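Local coordinates for protein type II restriction enzyme BsoBI (Geobacillus stearothermophilus, PDB 1DC1) that recognises the double-stranded DNA sequence 5'-CYCGRG-3' as a homodimeric type II restriction endonuclease and cleaves it after the first C, at residues Asp15-Thr20 against Thr302-Leu307; Glu44-Leu49 against Phe116-Phe121; Ala153-Lys158 against Trp189-Lys194. All blocks are in the same frame, centred on the assembly; numbering follows the deposited sequence.

From the N terminus, the chain first passes through the loop 15-20, whose partner, the strand segment 302-307, comes only near the C terminus; contact 1 therefore closes a loop of 281 residues that encloses both other contacts. Within it, contact 2 closes a shorter loop of 66 residues, pairing helix 21-53 with helix 110-152. Contact 3 opens after that, where helix 110-152 gives way to strand 157-161, and closes 30 residues later on strand 184-191. Contacts 2 and 3 follow in series without crossing, and their centres are about 51 Å apart. Contacts 1 and 3 both reach the mixed central sheet, while contact 2 lies on the other side of the chain's centre, among helices.

Contact 1: Asp15-Thr20 against Thr302-Leu307; sequences DDLKTT and TNSANL
The side chain of N306 extends toward L17 and T19 with CG anti to its backbone N (chi1 -179°), while T19 holds OG1 beside its own backbone N. The two side chains cross at about a right angle and meet at ND2. N306 ND2 gives two hydrogen bonds: to L17 O at 2.8 Å, nearly straight at 173°, and to T19 OG1 at 3.0 Å. Both acceptors lie close to the amide plane of N306, whereas ND2 is tilted 33° from the carbonyl plane of L17. Together with the bond of OD1 to T308 OG1, these two bonds fix the rotation of the amide. T19 OG1, whose other partner is A282 O, is itself held in place. Two residues earlier on the strand, L17 CD1 approaches S304 OG at 4.1 Å, a hydroxyl bonded to F279 O. Strand 303-306 is an outermost strand of this chain's mixed sheet in this PDDEXK-clan nuclease, beside strand 276-281, and the hydrogen bonds that join it to the loop leading into helix 21-53 across the two segments both come from one side-chain amide. With both N-H groups of ND2 used, the contact satisfies a buried donor and, at the same time, the carbonyl of L17.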
loop_
_atom_site.group_PDB
_atom_site.type_symbol
_atom_site.label_atom_id
_atom_site.label_comp_id
_atom_site.label_asym_id
_atom_site.label_seq_id
_atom_site.Cartn_x
_atom_site.Cartn_y
_atom_site.Cartn_z
ATOM N N ASP D 15 23.116 -4.352 -11.146
ATOM C CA ASP D 15 23.090 -3.835 -9.795
ATOM C C ASP D 15 23.477 -2.347 -9.650
ATOM O O ASP D 15 23.446 -1.792 -8.555
ATOM C CB ASP D 15 23.804 -4.817 -8.800
ATOM C CG ASP D 15 22.798 -5.837 -8.094
ATOM O OD1 ASP D 15 21.672 -6.104 -8.606
ATOM O OD2 ASP D 15 23.147 -6.364 -7.007
ATOM N N ASP D 16 23.749 -1.679 -10.770
ATOM C CA ASP D 16 23.968 -0.256 -10.725
ATOM C C ASP D 16 22.591 0.347 -10.328
ATOM O O ASP D 16 22.497 1.407 -9.729
ATOM C CB ASP D 16 24.402 0.249 -12.099
ATOM C CG ASP D 16 25.912 0.096 -12.335
ATOM O OD1 ASP D 16 26.625 -0.345 -11.419
ATOM O OD2 ASP D 16 26.401 0.422 -13.432
ATOM N N LEU D 17 21.517 -0.361 -10.635
ATOM C CA LEU D 17 20.169 0.100 -10.308
ATOM C C LEU D 17 19.753 -0.083 -8.831
ATOM O O LEU D 17 18.859 0.582 -8.339
ATOM C CB LEU D 17 19.200 -0.674 -11.155
ATOM C CG LEU D 17 18.576 -0.090 -12.421
ATOM C CD1 LEU D 17 18.684 1.475 -12.553
ATOM C CD2 LEU D 17 19.207 -0.892 -13.533
ATOM N N LYS D 18 20.390 -1.015 -8.139
ATOM C CA LYS D 18 20.065 -1.335 -6.756
ATOM C C LYS D 18 20.315 -0.204 -5.725
ATOM O O LYS D 18 21.375 0.430 -5.719
ATOM C CB LYS D 18 20.898 -2.571 -6.382
ATOM C CG LYS D 18 20.178 -3.815 -6.069
ATOM C CD LYS D 18 20.082 -3.946 -4.559
ATOM C CE LYS D 18 20.312 -5.363 -4.130
ATOM N NZ LYS D 18 19.536 -5.593 -2.888
ATOM N N THR D 19 19.354 0.028 -4.824
ATOM C CA THR D 19 19.516 1.046 -3.775
ATOM C C THR D 19 20.485 0.457 -2.751
ATOM O O THR D 19 20.439 -0.773 -2.452
ATOM C CB THR D 19 18.173 1.347 -3.056
ATOM O OG1 THR D 19 17.224 1.818 -4.013
ATOM C CG2 THR D 19 18.351 2.376 -2.004
ATOM N N THR D 20 21.355 1.307 -2.212
ATOM C CA THR D 20 22.324 0.818 -1.246
ATOM C C THR D 20 21.753 0.843 0.169
ATOM O O THR D 20 20.745 1.521 0.442
ATOM C CB THR D 20 23.589 1.675 -1.238
ATOM O OG1 THR D 20 23.248 2.975 -0.773
ATOM C CG2 THR D 20 24.209 1.790 -2.633
ATOM N N THR D 302 12.539 2.438 -22.142
ATOM C CA THR D 302 13.535 3.312 -22.767
ATOM C C THR D 302 14.691 3.756 -21.864
ATOM O O THR D 302 15.845 3.860 -22.305
ATOM C CB THR D 302 12.880 4.582 -23.350
ATOM O OG1 THR D 302 11.680 4.216 -24.035
ATOM C CG2 THR D 302 13.815 5.255 -24.322
ATOM N N ASN D 303 14.378 4.017 -20.597
ATOM C CA ASN D 303 15.398 4.456 -19.654
ATOM C C ASN D 303 14.911 4.246 -18.222
ATOM O O ASN D 303 13.712 4.046 -17.964
ATOM C CB ASN D 303 15.726 5.936 -19.905
ATOM C CG ASN D 303 17.151 6.282 -19.576
ATOM O OD1 ASN D 303 17.842 5.584 -18.812
ATOM N ND2 ASN D 303 17.605 7.385 -20.137
ATOM N N SER D 304 15.844 4.299 -17.287
ATOM C CA SER D 304 15.505 4.108 -15.880
ATOM C C SER D 304 16.591 4.712 -15.024
ATOM O O SER D 304 17.732 4.851 -15.460
ATOM C CB SER D 304 15.392 2.626 -15.562
ATOM O OG SER D 304 15.053 2.391 -14.206
ATOM N N ALA D 305 16.236 5.108 -13.807
ATOM C CA ALA D 305 17.230 5.649 -12.909
ATOM C C ALA D 305 16.829 5.364 -11.454
ATOM O O ALA D 305 15.644 5.268 -11.143
ATOM C CB ALA D 305 17.393 7.146 -13.120
ATOM N N ASN D 306 17.826 5.160 -10.594
ATOM C CA ASN D 306 17.555 4.998 -9.192
ATOM C C ASN D 306 17.597 6.454 -8.669
ATOM O O ASN D 306 18.641 7.142 -8.756
ATOM C CB ASN D 306 18.628 4.190 -8.493
ATOM C CG ASN D 306 18.325 4.017 -7.051
ATOM O OD1 ASN D 306 18.143 4.992 -6.304
ATOM N ND2 ASN D 306 18.232 2.774 -6.632
ATOM N N LEU D 307 16.453 6.915 -8.147
ATOM C CA LEU D 307 16.278 8.278 -7.654
ATOM C C LEU D 307 17.236 8.675 -6.513
ATOM O O LEU D 307 17.468 9.860 -6.304
ATOM C CB LEU D 307 14.792 8.517 -7.266
ATOM C CG LEU D 307 14.311 9.943 -6.873
ATOM C CD1 LEU D 307 14.265 10.884 -8.086
ATOM C CD2 LEU D 307 12.914 9.872 -6.236
#

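Contact 2: Glu44-Leu49 against Phe116-Phe121; sequences ERARAL and FRYLLF
Helices 44-49 and 116-121 run nearly antiparallel, their short axes 157° apart in direction and 10.2 Å apart at closest approach, with A46 and L119 nearest in register at a CA-CA distance of 6.8 Å. This antiparallel helix pair lies on the long helices 21-53 and 110-152, on the other side of the chain's centre from contacts 1 and 3. Y118 contributes the largest share of the interface: its CG stands anti to the backbone N (chi1 168°), sending the ring toward the other helix. L49 CD2 sits over one face of that ring, 3.8 Å from its centroid and 22° off the normal, offset toward the rim, a CH-pi contact whose shortest approach is L49 CD2 to Y118 CG, 3.5 Å. Beside it, A46 CB packs against L119 CD2 at 3.6 Å, while A46 CA meets Y118 CE2 obliquely at 3.9 Å. An alanine in place of Y118 would probably leave L49 CD2 without its aromatic face and the water near R45 without its hydroxyl partner, opening a gap between the helices. A71 and A75 of helix 69-75 also touch the Y118 side chain, and L119 packs on F116 of the second subunit, placing the pair beside the dimer interface. At the exposed end, one water joins the two helices, accepting from R45 NE at 3.1 Å and hydrogen-bonded to Y118 OH at 2.9 Å.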
loop_
_atom_site.group_PDB
_atom_site.type_symbol
_atom_site.label_atom_id
_atom_site.label_comp_id
_atom_site.label_asym_id
_atom_site.label_seq_id
_atom_site.Cartn_x
_atom_site.Cartn_y
_atom_site.Cartn_z
ATOM N N GLU D 44 -1.676 18.715 18.857
ATOM C CA GLU D 44 -2.369 19.918 19.305
ATOM C C GLU D 44 -3.882 19.755 19.127
ATOM O O GLU D 44 -4.633 20.210 19.996
ATOM C CB GLU D 44 -1.862 21.174 18.580
ATOM C CG GLU D 44 -2.285 22.427 19.359
ATOM C CD GLU D 44 -1.837 23.748 18.737
ATOM O OE1 GLU D 44 -1.164 23.717 17.678
ATOM O OE2 GLU D 44 -2.148 24.817 19.320
ATOM N N ARG D 45 -4.337 19.115 18.038
ATOM C CA ARG D 45 -5.779 18.886 17.886
ATOM C C ARG D 45 -6.293 17.970 19.032
ATOM O O ARG D 45 -7.415 18.160 19.508
ATOM C CB ARG D 45 -6.111 18.284 16.507
ATOM C CG ARG D 45 -6.079 19.337 15.367
ATOM C CD ARG D 45 -6.564 18.754 14.005
ATOM N NE ARG D 45 -5.618 17.793 13.415
ATOM C CZ ARG D 45 -4.642 18.129 12.576
ATOM N NH1 ARG D 45 -4.481 19.398 12.220
ATOM N NH2 ARG D 45 -3.814 17.210 12.130
ATOM N N ALA D 46 -5.479 17.004 19.472
ATOM C CA ALA D 46 -5.836 16.125 20.575
ATOM C C ALA D 46 -5.908 16.971 21.871
ATOM O O ALA D 46 -6.835 16.796 22.654
ATOM C CB ALA D 46 -4.838 14.978 20.699
ATOM N N ARG D 47 -4.961 17.899 22.078
ATOM C CA ARG D 47 -4.986 18.774 23.251
ATOM C C ARG D 47 -6.269 19.617 23.213
ATOM O O ARG D 47 -6.933 19.819 24.237
ATOM C CB ARG D 47 -3.754 19.730 23.248
ATOM C CG ARG D 47 -2.364 19.118 23.471
ATOM C CD ARG D 47 -2.063 18.788 24.923
ATOM N NE ARG D 47 -0.724 18.218 25.131
ATOM C CZ ARG D 47 -0.247 17.746 26.289
ATOM N NH1 ARG D 47 -0.976 17.754 27.386
ATOM N NH2 ARG D 47 0.993 17.284 26.371
ATOM N N ALA D 48 -6.605 20.138 22.040
ATOM C CA ALA D 48 -7.785 20.961 21.894
ATOM C C ALA D 48 -9.039 20.150 22.130
ATOM O O ALA D 48 -9.993 20.644 22.755
ATOM C CB ALA D 48 -7.808 21.578 20.528
ATOM N N LEU D 49 -9.055 18.905 21.643
ATOM C CA LEU D 49 -10.218 18.021 21.846
ATOM C C LEU D 49 -10.417 17.776 23.330
ATOM O O LEU D 49 -11.533 17.790 23.800
ATOM C CB LEU D 49 -10.069 16.646 21.140
ATOM C CG LEU D 49 -11.159 15.537 21.352
ATOM C CD1 LEU D 49 -12.557 15.937 20.787
ATOM C CD2 LEU D 49 -10.665 14.235 20.699
ATOM N N PHE D 116 -7.004 9.177 23.890
ATOM C CA PHE D 116 -6.100 8.087 23.540
ATOM C C PHE D 116 -6.641 7.376 22.275
ATOM O O PHE D 116 -5.864 7.061 21.372
ATOM C CB PHE D 116 -6.005 7.057 24.687
ATOM C CG PHE D 116 -5.230 7.532 25.896
ATOM C CD1 PHE D 116 -4.572 8.777 25.914
ATOM C CD2 PHE D 116 -5.157 6.733 27.026
ATOM C CE1 PHE D 116 -3.851 9.221 27.056
ATOM C CE2 PHE D 116 -4.438 7.162 28.170
ATOM C CZ PHE D 116 -3.792 8.398 28.183
ATOM N N ARG D 117 -7.959 7.119 22.212
ATOM C CA ARG D 117 -8.521 6.457 21.035
ATOM C C ARG D 117 -8.503 7.357 19.831
ATOM O O ARG D 117 -8.216 6.910 18.723
ATOM C CB ARG D 117 -9.916 5.937 21.317
ATOM C CG ARG D 117 -9.778 4.634 22.092
ATOM C CD ARG D 117 -11.068 4.006 22.737
ATOM N NE ARG D 117 -10.650 2.716 23.319
ATOM C CZ ARG D 117 -10.510 1.590 22.620
ATOM N NH1 ARG D 117 -10.768 1.564 21.311
ATOM N NH2 ARG D 117 -10.031 0.517 23.219
ATOM N N TYR D 118 -8.788 8.633 20.051
ATOM C CA TYR D 118 -8.775 9.595 18.964
ATOM C C TYR D 118 -7.333 9.634 18.318
ATOM O O TYR D 118 -7.201 9.619 17.095
ATOM C CB TYR D 118 -9.213 10.951 19.531
ATOM C CG TYR D 118 -8.965 12.065 18.592
ATOM C CD1 TYR D 118 -9.851 12.324 17.551
ATOM C CD2 TYR D 118 -7.811 12.867 18.723
ATOM C CE1 TYR D 118 -9.596 13.373 16.654
ATOM C CE2 TYR D 118 -7.563 13.898 17.848
ATOM C CZ TYR D 118 -8.446 14.153 16.829
ATOM O OH TYR D 118 -8.206 15.230 16.018
ATOM N N LEU D 119 -6.277 9.625 19.145
ATOM C CA LEU D 119 -4.881 9.657 18.667
ATOM C C LEU D 119 -4.461 8.336 18.015
ATOM O O LEU D 119 -3.808 8.311 16.972
ATOM C CB LEU D 119 -3.912 9.981 19.833
ATOM C CG LEU D 119 -3.840 11.461 20.286
ATOM C CD1 LEU D 119 -3.259 11.571 21.720
ATOM C CD2 LEU D 119 -2.998 12.258 19.268
ATOM N N LEU D 120 -4.794 7.237 18.664
ATOM C CA LEU D 120 -4.481 5.949 18.111
ATOM C C LEU D 120 -5.018 5.827 16.665
ATOM O O LEU D 120 -4.291 5.368 15.795
ATOM C CB LEU D 120 -5.101 4.845 18.977
ATOM C CG LEU D 120 -4.832 3.424 18.464
ATOM C CD1 LEU D 120 -3.311 3.182 18.641
ATOM C CD2 LEU D 120 -5.724 2.370 19.202
ATOM N N PHE D 121 -6.290 6.184 16.425
ATOM C CA PHE D 121 -6.840 6.081 15.065
ATOM C C PHE D 121 -6.310 7.206 14.144
ATOM O O PHE D 121 -6.064 6.977 12.961
ATOM C CB PHE D 121 -8.391 6.034 15.097
ATOM C CG PHE D 121 -8.952 4.803 15.805
ATOM C CD1 PHE D 121 -8.410 3.542 15.581
ATOM C CD2 PHE D 121 -9.915 4.932 16.762
ATOM C CE1 PHE D 121 -8.819 2.437 16.328
ATOM C CE2 PHE D 121 -10.327 3.843 17.504
ATOM C CZ PHE D 121 -9.784 2.599 17.300
HETATM O O HOH W 1 -5.545 15.032 14.816
#

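Contact 3: Ala153-Lys158 against Trp189-Lys194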
loop_
_atom_site.group_PDB
_atom_site.type_symbol
_atom_site.label_atom_id
_atom_site.label_comp_id
_atom_site.label_asym_id
_atom_site.label_seq_id
_atom_site.Cartn_x
_atom_site.Cartn_y
_atom_site.Cartn_z
ATOM N N ALA D 153 22.657 24.346 -18.509
ATOM C CA ALA D 153 22.794 24.389 -19.961
ATOM C C ALA D 153 22.401 25.743 -20.528
ATOM O O ALA D 153 22.383 25.931 -21.750
ATOM C CB ALA D 153 21.931 23.270 -20.595
ATOM N N ASN D 154 22.067 26.679 -19.651
ATOM C CA ASN D 154 21.671 28.021 -20.080
ATOM C C ASN D 154 20.437 27.961 -20.997
ATOM O O ASN D 154 20.381 28.645 -22.017
ATOM C CB ASN D 154 22.836 28.758 -20.802
ATOM C CG ASN D 154 22.508 30.223 -21.051
ATOM O OD1 ASN D 154 21.796 30.840 -20.247
ATOM N ND2 ASN D 154 22.972 30.779 -22.154
ATOM N N ILE D 155 19.439 27.162 -20.624
ATOM C CA ILE D 155 18.205 27.015 -21.406
ATOM C C ILE D 155 17.038 27.563 -20.587
ATOM O O ILE D 155 16.703 27.041 -19.526
ATOM C CB ILE D 155 17.930 25.513 -21.741
ATOM C CG1 ILE D 155 19.068 24.953 -22.595
ATOM C CG2 ILE D 155 16.587 25.329 -22.481
ATOM C CD1 ILE D 155 18.980 23.454 -22.802
ATOM N N PRO D 156 16.417 28.645 -21.049
ATOM C CA PRO D 156 15.302 29.124 -20.238
ATOM C C PRO D 156 14.100 28.152 -20.290
ATOM O O PRO D 156 13.998 27.277 -21.151
ATOM C CB PRO D 156 14.958 30.480 -20.851
ATOM C CG PRO D 156 15.527 30.480 -22.203
ATOM C CD PRO D 156 16.654 29.473 -22.244
ATOM N N TYR D 157 13.185 28.323 -19.356
ATOM C CA TYR D 157 12.005 27.491 -19.325
ATOM C C TYR D 157 10.833 28.290 -18.732
ATOM O O TYR D 157 11.022 29.402 -18.231
ATOM C CB TYR D 157 12.299 26.204 -18.516
ATOM C CG TYR D 157 12.591 26.432 -17.045
ATOM C CD1 TYR D 157 11.524 26.571 -16.114
ATOM C CD2 TYR D 157 13.910 26.515 -16.577
ATOM C CE1 TYR D 157 11.745 26.782 -14.750
ATOM C CE2 TYR D 157 14.162 26.731 -15.218
ATOM C CZ TYR D 157 13.055 26.864 -14.295
ATOM O OH TYR D 157 13.257 27.077 -12.928
ATOM N N LYS D 158 9.624 27.743 -18.863
ATOM C CA LYS D 158 8.428 28.328 -18.284
ATOM C C LYS D 158 7.924 27.265 -17.337
ATOM O O LYS D 158 8.245 26.082 -17.513
ATOM C CB LYS D 158 7.394 28.598 -19.362
ATOM C CG LYS D 158 7.964 29.427 -20.500
ATOM C CD LYS D 158 6.919 29.709 -21.517
ATOM C CE LYS D 158 6.275 31.018 -21.240
ATOM N NZ LYS D 158 7.051 32.046 -21.957
ATOM N N TRP D 189 10.219 23.858 -22.106
ATOM C CA TRP D 189 11.414 24.456 -22.719
ATOM C C TRP D 189 11.462 24.200 -24.243
ATOM O O TRP D 189 10.578 23.549 -24.843
ATOM C CB TRP D 189 12.704 23.877 -22.118
ATOM C CG TRP D 189 12.849 22.378 -22.362
ATOM C CD1 TRP D 189 13.558 21.743 -23.376
ATOM C CD2 TRP D 189 12.260 21.318 -21.552
ATOM N NE1 TRP D 189 13.443 20.362 -23.222
ATOM C CE2 TRP D 189 12.659 20.076 -22.126
ATOM C CE3 TRP D 189 11.440 21.308 -20.401
ATOM C CZ2 TRP D 189 12.254 18.824 -21.569
ATOM C CZ3 TRP D 189 11.044 20.072 -19.846
ATOM C CH2 TRP D 189 11.445 18.860 -20.423
ATOM N N THR D 190 12.505 24.734 -24.868
ATOM C CA THR D 190 12.732 24.570 -26.301
ATOM C C THR D 190 14.201 24.182 -26.451
ATOM O O THR D 190 15.084 24.843 -25.916
ATOM C CB THR D 190 12.492 25.859 -27.089
ATOM O OG1 THR D 190 11.135 26.263 -26.950
ATOM C CG2 THR D 190 12.774 25.632 -28.559
ATOM N N ILE D 191 14.441 23.089 -27.163
ATOM C CA ILE D 191 15.789 22.601 -27.384
ATOM C C ILE D 191 15.895 22.270 -28.885
ATOM O O ILE D 191 15.060 21.569 -29.423
ATOM C CB ILE D 191 16.065 21.325 -26.512
ATOM C CG1 ILE D 191 17.383 20.688 -26.930
ATOM C CG2 ILE D 191 14.949 20.299 -26.663
ATOM C CD1 ILE D 191 18.533 21.106 -26.059
ATOM N N ASN D 192 16.898 22.795 -29.573
ATOM C CA ASN D 192 17.060 22.532 -31.013
ATOM C C ASN D 192 15.823 22.915 -31.831
ATOM O O ASN D 192 15.520 22.259 -32.828
ATOM C CB ASN D 192 17.342 21.038 -31.275
ATOM C CG ASN D 192 18.724 20.603 -30.791
ATOM O OD1 ASN D 192 19.716 21.297 -31.007
ATOM N ND2 ASN D 192 18.788 19.449 -30.128
ATOM N N GLY D 193 15.095 23.951 -31.427
ATOM C CA GLY D 193 13.907 24.322 -32.171
ATOM C C GLY D 193 12.637 23.620 -31.722
ATOM O O GLY D 193 11.548 24.104 -31.952
ATOM N N LYS D 194 12.778 22.477 -31.077
ATOM C CA LYS D 194 11.640 21.685 -30.618
ATOM C C LYS D 194 11.157 22.134 -29.237
ATOM O O LYS D 194 11.962 22.380 -28.319
ATOM C CB LYS D 194 12.042 20.213 -30.613
ATOM C CG LYS D 194 12.997 19.810 -31.776
ATOM C CD LYS D 194 12.302 19.943 -33.135
ATOM C CE LYS D 194 13.258 20.260 -34.281
ATOM N NZ LYS D 194 13.617 19.015 -34.957
HETATM O O HOH W 2 13.802 27.285 -23.847
#
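Segments 153-158 and 189-194 draw together where Y157 and W189 lie 4.6 Å apart CA to CA, on strands 157-161 and 184-191, which are neighbours in the mixed sheet. Y157 CB and W189 CB approach to 4.3 Å. Beyond CB the two rings part. The first torsion of W189 (chi1 62°) sets CG between the backbone N and the carbonyl carbon, and NE1 bonds to I321 O near the C terminus; Y157 OH bonds to D177 OD2, and its side chain packs against helix 110-152. I155 does much of the joining. Its CG2, anti to the backbone N, lies 3.8 Å from T190 O and 4.2 Å from W189 CB, while its other branch meets I191, CD1 to CD1 at 4.0 Å, the two side chains crossing obliquely. I155 also touches L150, linking the loop before strand 157-161 to helix 110-152. That helix ends in a Schellman motif, with N154 at positive phi, and the chain then turns toward strand 157-161. On the other segment, a type I' turn from I191 to K194 connects strands 184-191 and 194-199 as a hairpin. No direct hydrogen bond spans the two segments; instead a water donates to P156 O at 2.7 Å and accepts from T190 N at 3.0 Å. The chemistry is thus mainly apolar, resting on the contacts of I155 with W189 and I191, while the water takes the N-H of T190 and gives to P156 O, so that both backbone groups are satisfied without a direct bond.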